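Phosphoserine aminotransferase SerC (PDB 3FFR) probably catalyses the pyridoxal-phosphate-dependent transfer of an amino group between phosphoserine and 2-oxoglutarate, a step of serine biosynthesis. Local coordinates at residues 300-314 with 332-344. Numbering follows the deposited sequence. Where two conformers were deposited one is given.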
HETATM    1  N   MSE A 300     -22.419  12.255  11.041  1.00 27.53           N
HETATM    2  CA  MSE A 300     -21.909  13.632  11.177  1.00 29.13           C
HETATM    3  C   MSE A 300     -20.780  13.959  10.167  1.00 29.23           C
HETATM    4  O   MSE A 300     -20.468  15.134   9.917  1.00 27.99           O
HETATM    5  CB  MSE A 300     -21.381  13.859  12.606  1.00 29.68           C
HETATM    6  CG  MSE A 300     -22.372  13.747  13.700  1.00 33.29           C
HETATM    7 SE   MSE A 300     -23.400  15.462  13.729  0.75 37.04          SE
HETATM    8  CE  MSE A 300     -24.368  15.132  15.391  1.00 39.69           C
ATOM      9  N   THR A 301     -20.164  12.918   9.574  1.00 28.00           N
ATOM     10  CA  THR A 301     -18.992  13.058   8.682  1.00 27.43           C
ATOM     11  C   THR A 301     -19.235  12.857   7.198  1.00 25.65           C
ATOM     12  O   THR A 301     -18.527  13.410   6.341  1.00 27.51           O
ATOM     13  CB  THR A 301     -17.822  12.145   9.146  1.00 27.54           C
ATOM     14  OG1 THR A 301     -18.262  10.775   9.228  1.00 25.76           O
ATOM     15  CG2 THR A 301     -17.315  12.597  10.512  1.00 26.42           C
ATOM     16  N   THR A 302     -20.236  12.043   6.894  1.00 27.63           N
ATOM     17  CA  THR A 302     -20.642  11.827   5.506  1.00 25.46           C
ATOM     18  C   THR A 302     -22.166  11.942   5.467  1.00 27.67           C
ATOM     19  O   THR A 302     -22.889  10.980   5.732  1.00 28.24           O
ATOM     20  CB  THR A 302     -20.185  10.475   4.967  1.00 29.67           C
ATOM     21  OG1 THR A 302     -20.828   9.426   5.692  1.00 26.79           O
ATOM     22  CG2 THR A 302     -18.641  10.303   5.073  1.00 26.80           C
ATOM     23  N   ILE A 303     -22.624  13.151   5.140  1.00 26.64           N
ATOM     24  CA  ILE A 303     -24.063  13.490   5.169  1.00 28.80           C
ATOM     25  C   ILE A 303     -24.733  13.151   3.852  1.00 26.51           C
ATOM     26  O   ILE A 303     -24.406  13.698   2.802  1.00 29.65           O
ATOM     27  CB  ILE A 303     -24.256  14.982   5.555  1.00 29.22           C
ATOM     28  CG1 ILE A 303     -23.589  15.253   6.920  1.00 32.83           C
ATOM     29  CG2 ILE A 303     -25.735  15.394   5.570  1.00 29.13           C
ATOM     30  CD1 ILE A 303     -23.505  16.749   7.328  1.00 34.53           C
ATOM     31  N   VAL A 304     -25.695  12.241   3.935  1.00 26.10           N
ATOM     32  CA  VAL A 304     -26.414  11.760   2.770  1.00 25.90           C
ATOM     33  C   VAL A 304     -27.822  12.345   2.698  1.00 26.16           C
ATOM     34  O   VAL A 304     -28.618  12.301   3.657  1.00 26.18           O
ATOM     35  CB  VAL A 304     -26.417  10.223   2.754  1.00 28.54           C
ATOM     36  CG1 VAL A 304     -27.180   9.679   1.503  1.00 27.10           C
ATOM     37  CG2 VAL A 304     -24.939   9.732   2.779  1.00 28.78           C
ATOM     38  N   ALA A 305     -28.066  12.989   1.556  1.00 26.40           N
ATOM     39  CA  ALA A 305     -29.344  13.620   1.317  1.00 26.72           C
ATOM     40  C   ALA A 305     -29.993  13.068   0.066  1.00 28.20           C
ATOM     41  O   ALA A 305     -29.347  12.909  -0.976  1.00 29.11           O
ATOM     42  CB  ALA A 305     -29.146  15.154   1.159  1.00 24.69           C
ATOM     43  N   ASN A 306     -31.290  12.809   0.183  1.00 26.64           N
ATOM     44  CA  ASN A 306     -32.093  12.484  -0.989  1.00 26.99           C
ATOM     45  C   ASN A 306     -32.217  13.798  -1.754  1.00 29.66           C
ATOM     46  O   ASN A 306     -32.309  14.880  -1.157  1.00 29.79           O
ATOM     47  CB  ASN A 306     -33.458  11.939  -0.603  1.00 27.54           C
ATOM     48  CG  ASN A 306     -33.375  10.621   0.073  1.00 28.16           C
ATOM     49  OD1 ASN A 306     -32.386   9.937  -0.082  1.00 31.84           O
ATOM     50  ND2 ASN A 306     -34.420  10.239   0.829  1.00 33.44           N
ATOM     51  N   THR A 307     -32.248  13.706  -3.073  1.00 28.68           N
ATOM     52  CA  THR A 307     -32.328  14.907  -3.939  1.00 28.67           C
ATOM     53  C   THR A 307     -33.303  14.742  -5.101  1.00 30.88           C
ATOM     54  O   THR A 307     -33.327  13.706  -5.750  1.00 31.68           O
ATOM     55  CB  THR A 307     -30.937  15.281  -4.553  1.00 27.69           C
ATOM     56  OG1 THR A 307     -31.085  16.352  -5.500  1.00 28.52           O
ATOM     57  CG2 THR A 307     -30.257  14.090  -5.306  1.00 27.70           C
ATOM     58  N   THR A 308     -34.114  15.759  -5.340  1.00 29.95           N
ATOM     59  CA  THR A 308     -35.025  15.734  -6.506  1.00 29.71           C
ATOM     60  C   THR A 308     -34.327  16.128  -7.798  1.00 33.76           C
ATOM     61  O   THR A 308     -34.905  16.039  -8.884  1.00 36.04           O
ATOM     62  CB  THR A 308     -36.240  16.681  -6.316  1.00 29.24           C
ATOM     63  OG1 THR A 308     -35.772  18.031  -6.208  1.00 31.82           O
ATOM     64  CG2 THR A 308     -37.008  16.294  -5.082  1.00 30.96           C
HETATM   65  N   MSE A 309     -33.102  16.618  -7.649  1.00 32.49           N
HETATM   66  CA  MSE A 309     -32.293  17.038  -8.784  0.75 33.48           C
HETATM   67  C   MSE A 309     -31.093  16.092  -8.951  1.00 35.18           C
HETATM   68  O   MSE A 309     -30.504  15.610  -7.978  1.00 34.47           O
HETATM   69  CB  MSE A 309     -31.761  18.444  -8.556  0.75 34.20           C
HETATM   70  CG  MSE A 309     -32.757  19.513  -8.341  0.75 35.24           C
HETATM   71 SE   MSE A 309     -33.413  20.191 -10.047  0.60 54.60          SE
HETATM   72  CE  MSE A 309     -34.744  18.810 -10.414  0.75 34.91           C
ATOM     73  N   LEU A 310     -30.717  15.858 -10.197  1.00 33.60           N
ATOM     74  CA  LEU A 310     -29.577  14.954 -10.453  1.00 34.00           C
ATOM     75  C   LEU A 310     -28.299  15.532  -9.869  1.00 33.31           C
ATOM     76  O   LEU A 310     -28.024  16.713 -10.035  1.00 32.55           O
ATOM     77  CB  LEU A 310     -29.370  14.746 -11.953  1.00 33.53           C
ATOM     78  CG  LEU A 310     -30.487  14.023 -12.699  1.00 35.38           C
ATOM     79  CD1 LEU A 310     -30.265  14.151 -14.226  1.00 36.32           C
ATOM     80  CD2 LEU A 310     -30.554  12.575 -12.263  1.00 35.28           C
ATOM     81  N   PRO A 311     -27.497  14.694  -9.184  1.00 33.00           N
ATOM     82  CA  PRO A 311     -26.227  15.178  -8.655  1.00 31.15           C
ATOM     83  C   PRO A 311     -25.336  15.825  -9.717  1.00 32.15           C
ATOM     84  O   PRO A 311     -24.578  16.756  -9.432  1.00 32.93           O
ATOM     85  CB  PRO A 311     -25.595  13.902  -8.049  1.00 32.76           C
ATOM     86  CG  PRO A 311     -26.787  13.026  -7.669  1.00 32.21           C
ATOM     87  CD  PRO A 311     -27.796  13.306  -8.766  1.00 34.67           C
ATOM     88  N   GLY A 312     -25.448  15.334 -10.937  1.00 32.26           N
ATOM     89  CA  GLY A 312     -24.641  15.843 -12.054  1.00 34.09           C
ATOM     90  C   GLY A 312     -25.011  17.287 -12.349  1.00 32.61           C
ATOM     91  O   GLY A 312     -24.155  18.138 -12.651  1.00 32.58           O
ATOM     92  N   GLU A 313     -26.306  17.562 -12.213  1.00 33.52           N
ATOM     93  CA  GLU A 313     -26.833  18.919 -12.443  1.00 33.91           C
ATOM     94  C   GLU A 313     -26.425  19.842 -11.311  1.00 32.94           C
ATOM     95  O   GLU A 313     -26.088  21.010 -11.520  1.00 32.78           O
ATOM     96  CB  GLU A 313     -28.336  18.918 -12.621  1.00 36.25           C
ATOM     97  CG  GLU A 313     -28.757  18.378 -13.961  1.00 47.22           C
ATOM     98  CD  GLU A 313     -28.101  19.136 -15.117  1.00 56.43           C
ATOM     99  OE1 GLU A 313     -27.996  20.384 -15.033  1.00 57.02           O
ATOM    100  OE2 GLU A 313     -27.681  18.476 -16.097  1.00 61.54           O
ATOM    101  N   ILE A 314     -26.449  19.301 -10.098  1.00 32.25           N
ATOM    102  CA  ILE A 314     -26.058  20.070  -8.928  1.00 31.05           C
ATOM    103  C   ILE A 314     -24.587  20.464  -9.061  1.00 31.17           C
ATOM    104  O   ILE A 314     -24.200  21.608  -8.816  1.00 33.04           O
ATOM    105  CB  ILE A 314     -26.310  19.267  -7.592  1.00 32.11           C
ATOM    106  CG1 ILE A 314     -27.821  19.060  -7.369  1.00 30.14           C
ATOM    107  CG2 ILE A 314     -25.685  19.981  -6.393  1.00 31.78           C
ATOM    108  CD1 ILE A 314     -28.166  17.977  -6.316  1.00 27.59           C
ATOM    109  N   LYS A 332     -27.724   4.478  -6.091  1.00 32.47           N
ATOM    110  CA  LYS A 332     -28.301   5.730  -5.570  1.00 32.64           C
ATOM    111  C   LYS A 332     -27.653   6.945  -6.236  1.00 33.76           C
ATOM    112  O   LYS A 332     -27.893   8.089  -5.840  1.00 32.22           O
ATOM    113  CB  LYS A 332     -28.087   5.850  -4.064  1.00 30.80           C
ATOM    114  CG  LYS A 332     -28.826   4.804  -3.237  1.00 33.22           C
ATOM    115  CD  LYS A 332     -30.298   4.901  -3.433  1.00 35.78           C
ATOM    116  CE  LYS A 332     -31.040   3.884  -2.607  1.00 43.41           C
ATOM    117  NZ  LYS A 332     -32.498   4.071  -2.717  1.00 39.61           N
ATOM    118  N   LYS A 333     -26.841   6.693  -7.263  1.00 32.70           N
ATOM    119  CA  LYS A 333     -26.046   7.763  -7.861  1.00 31.72           C
ATOM    120  C   LYS A 333     -26.869   8.894  -8.489  1.00 33.40           C
ATOM    121  O   LYS A 333     -26.371  10.001  -8.653  1.00 34.83           O
ATOM    122  CB  LYS A 333     -25.024   7.224  -8.865  1.00 34.14           C
ATOM    123  CG  LYS A 333     -25.646   6.652 -10.121  1.00 43.70           C
ATOM    124  CD  LYS A 333     -24.591   6.009 -11.030  1.00 59.06           C
ATOM    125  CE  LYS A 333     -25.257   5.157 -12.133  1.00 70.01           C
ATOM    126  NZ  LYS A 333     -26.040   3.986 -11.577  1.00 73.57           N
ATOM    127  N   GLU A 334     -28.130   8.649  -8.789  1.00 32.60           N
ATOM    128  CA  GLU A 334     -28.952   9.715  -9.359  1.00 31.92           C
ATOM    129  C   GLU A 334     -29.997  10.287  -8.407  1.00 33.06           C
ATOM    130  O   GLU A 334     -30.646  11.286  -8.734  1.00 30.94           O
ATOM    131  CB  GLU A 334     -29.637   9.245 -10.641  1.00 35.23           C
ATOM    132  CG  GLU A 334     -28.682   8.944 -11.790  1.00 38.63           C
ATOM    133  CD  GLU A 334     -29.415   8.601 -13.085  1.00 54.59           C
ATOM    134  OE1 GLU A 334     -30.655   8.413 -13.053  1.00 60.55           O
ATOM    135  OE2 GLU A 334     -28.748   8.526 -14.140  1.00 63.56           O
ATOM    136  N   THR A 335     -30.115   9.694  -7.221  1.00 29.08           N
ATOM    137  CA  THR A 335     -31.158  10.087  -6.274  1.00 28.94           C
ATOM    138  C   THR A 335     -30.716  10.589  -4.908  1.00 28.60           C
ATOM    139  O   THR A 335     -31.560  10.961  -4.076  1.00 29.15           O
ATOM    140  CB  THR A 335     -32.112   8.936  -6.071  1.00 29.10           C
ATOM    141  OG1 THR A 335     -31.376   7.801  -5.608  1.00 32.90           O
ATOM    142  CG2 THR A 335     -32.809   8.606  -7.425  1.00 31.48           C
ATOM    143  N   GLN A 336     -29.408  10.556  -4.674  1.00 27.53           N
ATOM    144  CA  GLN A 336     -28.855  11.095  -3.437  1.00 26.10           C
ATOM    145  C   GLN A 336     -27.564  11.826  -3.711  1.00 26.99           C
ATOM    146  O   GLN A 336     -26.927  11.598  -4.716  1.00 29.66           O
ATOM    147  CB  GLN A 336     -28.543   9.979  -2.407  1.00 27.53           C
ATOM    148  CG  GLN A 336     -29.691   9.101  -1.977  1.00 26.93           C
ATOM    149  CD  GLN A 336     -29.307   8.126  -0.865  1.00 26.77           C
ATOM    150  OE1 GLN A 336     -28.306   7.401  -0.965  1.00 28.11           O
ATOM    151  NE2 GLN A 336     -30.113   8.101   0.200  1.00 29.24           N
ATOM    152  N   ILE A 337     -27.217  12.740  -2.814  1.00 28.22           N
ATOM    153  CA  ILE A 337     -25.862  13.306  -2.783  1.00 28.57           C
ATOM    154  C   ILE A 337     -25.235  12.926  -1.437  1.00 29.46           C
ATOM    155  O   ILE A 337     -25.919  12.559  -0.475  1.00 28.06           O
ATOM    156  CB  ILE A 337     -25.773  14.826  -3.025  1.00 28.98           C
ATOM    157  CG1 ILE A 337     -26.513  15.622  -1.930  1.00 28.94           C
ATOM    158  CG2 ILE A 337     -26.220  15.187  -4.492  1.00 27.64           C
ATOM    159  CD1 ILE A 337     -26.235  17.110  -1.954  1.00 28.17           C
ATOM    160  N   ARG A 338     -23.915  12.991  -1.398  1.00 28.00           N
ATOM    161  CA  ARG A 338     -23.148  12.679  -0.197  1.00 27.54           C
ATOM    162  C   ARG A 338     -22.153  13.817  -0.005  1.00 28.87           C
ATOM    163  O   ARG A 338     -21.294  14.070  -0.868  1.00 29.14           O
ATOM    164  CB  ARG A 338     -22.439  11.341  -0.360  1.00 28.74           C
ATOM    165  CG  ARG A 338     -23.368  10.177  -0.739  1.00 28.76           C
ATOM    166  CD  ARG A 338     -22.634   8.849  -0.581  1.00 27.32           C
ATOM    167  NE  ARG A 338     -21.650   8.643  -1.652  1.00 28.78           N
ATOM    168  CZ  ARG A 338     -20.649   7.796  -1.591  1.00 29.01           C
ATOM    169  NH1 ARG A 338     -20.404   7.114  -0.475  1.00 29.04           N
ATOM    170  NH2 ARG A 338     -19.822   7.693  -2.612  1.00 33.08           N
ATOM    171  N   ILE A 339     -22.331  14.531   1.098  1.00 26.73           N
ATOM    172  CA  ILE A 339     -21.495  15.678   1.444  1.00 27.35           C
ATOM    173  C   ILE A 339     -20.523  15.304   2.555  1.00 28.33           C
ATOM    174  O   ILE A 339     -20.919  15.069   3.685  1.00 26.80           O
ATOM    175  CB  ILE A 339     -22.345  16.892   1.888  1.00 28.53           C
ATOM    176  CG1 ILE A 339     -23.330  17.325   0.809  1.00 28.69           C
ATOM    177  CG2 ILE A 339     -21.432  18.063   2.261  1.00 26.70           C
ATOM    178  CD1 ILE A 339     -24.385  18.368   1.270  1.00 30.17           C
ATOM    179  N   ALA A 340     -19.247  15.223   2.195  1.00 27.72           N
ATOM    180  CA  ALA A 340     -18.193  14.956   3.161  1.00 26.18           C
ATOM    181  C   ALA A 340     -18.030  16.197   4.040  1.00 28.23           C
ATOM    182  O   ALA A 340     -18.040  17.343   3.562  1.00 29.36           O
ATOM    183  CB  ALA A 340     -16.870  14.601   2.473  1.00 26.47           C
ATOM    184  N   ASN A 341     -17.925  15.937   5.335  1.00 26.67           N
ATOM    185  CA  ASN A 341     -17.677  16.956   6.360  1.00 25.52           C
ATOM    186  C   ASN A 341     -16.527  16.458   7.206  1.00 28.38           C
ATOM    187  O   ASN A 341     -16.712  15.871   8.263  1.00 27.70           O
ATOM    188  CB  ASN A 341     -18.929  17.189   7.224  1.00 26.11           C
ATOM    189  CG  ASN A 341     -18.655  18.049   8.475  1.00 27.38           C
ATOM    190  OD1 ASN A 341     -17.761  18.932   8.484  1.00 26.86           O
ATOM    191  ND2 ASN A 341     -19.427  17.809   9.525  1.00 25.94           N
ATOM    192  N   PHE A 342     -15.331  16.656   6.665  1.00 27.96           N
ATOM    193  CA  PHE A 342     -14.077  16.161   7.260  1.00 27.11           C
ATOM    194  C   PHE A 342     -13.254  17.332   7.856  1.00 28.52           C
ATOM    195  O   PHE A 342     -13.517  18.512   7.514  1.00 27.86           O
ATOM    196  CB  PHE A 342     -13.234  15.433   6.213  1.00 27.69           C
ATOM    197  CG  PHE A 342     -13.904  14.218   5.583  1.00 25.04           C
ATOM    198  CD1 PHE A 342     -14.921  13.567   6.220  1.00 26.35           C
ATOM    199  CD2 PHE A 342     -13.407  13.675   4.396  1.00 26.89           C
ATOM    200  CE1 PHE A 342     -15.495  12.434   5.679  1.00 31.16           C
ATOM    201  CE2 PHE A 342     -13.963  12.539   3.859  1.00 29.52           C
ATOM    202  CZ  PHE A 342     -15.024  11.925   4.522  1.00 26.56           C
ATOM    203  N   PRO A 343     -12.237  17.025   8.697  1.00 27.55           N
ATOM    204  CA  PRO A 343     -11.458  18.138   9.279  1.00 27.33           C
ATOM    205  C   PRO A 343     -10.868  19.069   8.249  1.00 28.54           C
ATOM    206  O   PRO A 343     -10.688  20.263   8.521  1.00 31.27           O
ATOM    207  CB  PRO A 343     -10.397  17.414  10.115  1.00 27.18           C
ATOM    208  CG  PRO A 343     -11.156  16.168  10.593  1.00 29.61           C
ATOM    209  CD  PRO A 343     -11.946  15.748   9.378  1.00 25.80           C
ATOM    210  N   ALA A 344     -10.594  18.533   7.063  1.00 28.10           N
ATOM    211  CA  ALA A 344     -10.003  19.322   5.949  1.00 28.04           C
ATOM    212  C   ALA A 344     -10.913  20.389   5.437  1.00 30.55           C
ATOM    213  O   ALA A 344     -10.469  21.354   4.795  1.00 29.31           O
ATOM    214  CB  ALA A 344      -9.603  18.425   4.771  1.00 27.75           C
TER
HETATM  215  O   HOH W   1     -32.875  12.793  -8.650  1.00 43.66           O
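I337 meets A305, P311 and I314, and more of its surface is buried in this contact than that of any other residue. It forms a hydrogen-bonded antiparallel pair with A305: I337 N reaches A305 O at 2.8 Å, and A305 N returns a bond to I337 O. Its chi1 of 62° sets CG1 between the backbone N and carbonyl carbon, near A305 CB, and turns CG2 anti to the carbonyl carbon. CG2 thereby lies 3.8 Å from P311 CB and similarly close to I314 CD1, so the start of helix 311-318 packs on the sheet. F288 and V325, from the same sheet, also touch it.

The I303-I339 pair repeats the two-bond pattern, the bond from I339 N to I303 O being nearly straight at 176°. V304 and Q336 occupy the other face of the sheet. With CG1 anti to the backbone N, V304 sets that methyl over the flat face of the Q336 amide, 3.5 Å from CD. The same amide gives Q336 NE2 to N306 OD1 at 2.9 Å; the acceptor lies within its plane and the two amides are nearly coplanar, 28° apart. V304 CG2 meets the aliphatic part of R338, whose guanidinium bonds instead to the carbonyls of T141 and A327.

Past the strands, N341 ND2 donates to M300 O at 2.9 Å and also to T271 O. At the opposite end, one water donates to both T307 O and E334 O.

Strands 302-307 and 336-340 are thus neighbours in a five-stranded mixed sheet separate from the seven-stranded one, consistent with the small domain of a fold-type I aminotransferase. The amide bond adds a cross-strand link at N306-Q336, a non-hydrogen-bonded backbone pair, whereas hydrocarbon alone joins I337 to the helix on the other face.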